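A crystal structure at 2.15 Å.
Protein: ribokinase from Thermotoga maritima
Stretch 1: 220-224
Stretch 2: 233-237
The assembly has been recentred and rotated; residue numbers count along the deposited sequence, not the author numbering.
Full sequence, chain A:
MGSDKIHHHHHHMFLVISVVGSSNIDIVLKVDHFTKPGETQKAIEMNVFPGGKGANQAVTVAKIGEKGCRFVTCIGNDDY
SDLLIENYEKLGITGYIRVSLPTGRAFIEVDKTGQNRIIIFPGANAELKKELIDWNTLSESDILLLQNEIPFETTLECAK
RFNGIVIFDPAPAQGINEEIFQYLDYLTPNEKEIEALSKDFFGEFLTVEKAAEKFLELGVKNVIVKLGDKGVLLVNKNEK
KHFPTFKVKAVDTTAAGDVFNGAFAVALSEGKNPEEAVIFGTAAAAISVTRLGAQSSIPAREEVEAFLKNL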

# COMPACT_ATOMS: atom_id res chain seq x y z
N VAL A 220 -31.28 12.36 -20.72
CA VAL A 220 -29.97 13.01 -20.67
C VAL A 220 -30.00 14.13 -21.68
O VAL A 220 -30.38 13.91 -22.80
CB VAL A 220 -28.81 12.04 -21.05
CG1 VAL A 220 -27.49 12.79 -21.17
CG2 VAL A 220 -28.72 10.88 -20.08
N LYS A 221 -29.58 15.33 -21.30
CA LYS A 221 -29.69 16.48 -22.19
C LYS A 221 -28.55 16.53 -23.22
O LYS A 221 -28.78 16.87 -24.37
CB LYS A 221 -29.72 17.79 -21.37
CG LYS A 221 -30.88 17.86 -20.34
CD LYS A 221 -32.26 18.01 -21.03
CE LYS A 221 -33.43 17.88 -20.05
NZ LYS A 221 -33.84 16.44 -19.81
N ASN A 222 -27.34 16.21 -22.79
CA ASN A 222 -26.17 16.19 -23.66
C ASN A 222 -25.32 14.96 -23.36
O ASN A 222 -25.05 14.68 -22.18
CB ASN A 222 -25.26 17.40 -23.43
CG ASN A 222 -25.91 18.72 -23.79
OD1 ASN A 222 -25.78 19.19 -24.92
ND2 ASN A 222 -26.61 19.33 -22.83
N VAL A 223 -24.91 14.23 -24.39
CA VAL A 223 -23.85 13.23 -24.20
C VAL A 223 -22.54 13.73 -24.80
O VAL A 223 -22.48 14.12 -25.95
CB VAL A 223 -24.19 11.86 -24.83
CG1 VAL A 223 -23.10 10.82 -24.44
CG2 VAL A 223 -25.57 11.39 -24.40
N ILE A 224 -21.48 13.69 -24.00
CA ILE A 224 -20.14 13.99 -24.50
C ILE A 224 -19.34 12.71 -24.43
O ILE A 224 -19.04 12.22 -23.34
CB ILE A 224 -19.44 15.06 -23.66
CG1 ILE A 224 -20.24 16.37 -23.67
CG2 ILE A 224 -18.02 15.32 -24.18
CD1 ILE A 224 -19.71 17.39 -22.68
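Stretch 2 233-237: LLVNK

Stretch 2 runs alongside stretch 1 as an antiparallel β-strand: the N-to-C directions of the two strands differ by 166°, and their axes approach to 4.7 Å. Extended backbone angles support the assignment, with phi/psi of -106/128 at Val223 and -129/122 at Val235. The register is fixed by the Val223–Val235 pair, whose CA atoms lie 5.1 Å apart and whose peptides bond reciprocally. Val223 N donates to Val235 O at 2.8 Å (N-H...O 164°), and Val235 N donates to Val223 O, also at 2.8 Å (156°). Next to it, Ile224 faces Leu234 as a non-hydrogen-bonded pair, CA to CA 4.6 Å, where the close approach brings Ile224 CA within 3.2 Å of Leu233 O in a CA-H...O contact.

Side chains alternate between the two faces of the sheet. Val223 and Val235 share one face; both have chi1 in the t well (-173° and 180°), and Val223 CB lies 4.4 Å from Val235 CB. The other face carries Ile224 and Leu234, with Asn222 and Asn236 beside them. Ile224 is m,t and Leu234 is t,p (chi1 176°, chi2 54°). The Leu234 rotamer brings the end of its side chain nearer to stretch 1, placing Leu234 CD1 3.9 Å from Ile224 CG1 and 3.8 Å from Asn222 OD1, so this one methyl touches both an apolar and a polar neighbour.

The asparagines meet through their amides. With Asn222 chi1 at -65° (m) and Asn236 chi1 at 36° (p), Asn236 ND2 donates to Asn222 OD1 at 2.7 Å and a nearly linear 170°. Asn222 ND2 is bonded elsewhere in the structure, so both ends of that amide are engaged. Lys221 and Lys237, by contrast, lead their side-chain ends away from the opposing stretch.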

# COMPACT_ATOMS: atom_id res chain seq x y z
N LEU A 233 -17.14 13.56 -28.97
CA LEU A 233 -18.39 13.66 -29.66
C LEU A 233 -19.40 14.32 -28.75
O LEU A 233 -19.56 13.89 -27.61
CB LEU A 233 -18.86 12.25 -30.05
CG LEU A 233 -20.18 12.13 -30.79
CD1 LEU A 233 -20.04 12.77 -32.16
CD2 LEU A 233 -20.59 10.64 -30.91
N LEU A 234 -20.05 15.38 -29.24
CA LEU A 234 -21.16 16.00 -28.52
C LEU A 234 -22.43 15.60 -29.22
O LEU A 234 -22.55 15.76 -30.41
CB LEU A 234 -21.04 17.53 -28.53
CG LEU A 234 -22.20 18.35 -27.90
CD1 LEU A 234 -22.54 17.92 -26.46
CD2 LEU A 234 -21.89 19.85 -27.95
N VAL A 235 -23.38 15.06 -28.45
CA VAL A 235 -24.67 14.65 -28.98
C VAL A 235 -25.77 15.26 -28.13
O VAL A 235 -25.81 15.07 -26.91
CB VAL A 235 -24.82 13.10 -28.96
CG1 VAL A 235 -26.19 12.66 -29.51
CG2 VAL A 235 -23.70 12.45 -29.75
N ASN A 236 -26.64 16.03 -28.77
CA ASN A 236 -27.87 16.51 -28.14
C ASN A 236 -28.99 16.56 -29.18
O ASN A 236 -28.78 16.20 -30.34
CB ASN A 236 -27.63 17.87 -27.49
CG ASN A 236 -26.66 18.74 -28.28
OD1 ASN A 236 -26.77 18.87 -29.51
ND2 ASN A 236 -25.72 19.34 -27.59
N LYS A 237 -30.19 16.96 -28.74
CA LYS A 237 -31.35 17.12 -29.64
C LYS A 237 -31.04 17.88 -30.94
O LYS A 237 -31.57 17.56 -31.98
CB LYS A 237 -32.53 17.79 -28.94
CG LYS A 237 -32.21 19.10 -28.20
CD LYS A 237 -33.36 20.09 -28.37
CE LYS A 237 -33.14 21.37 -27.56
NZ LYS A 237 -34.28 22.31 -27.85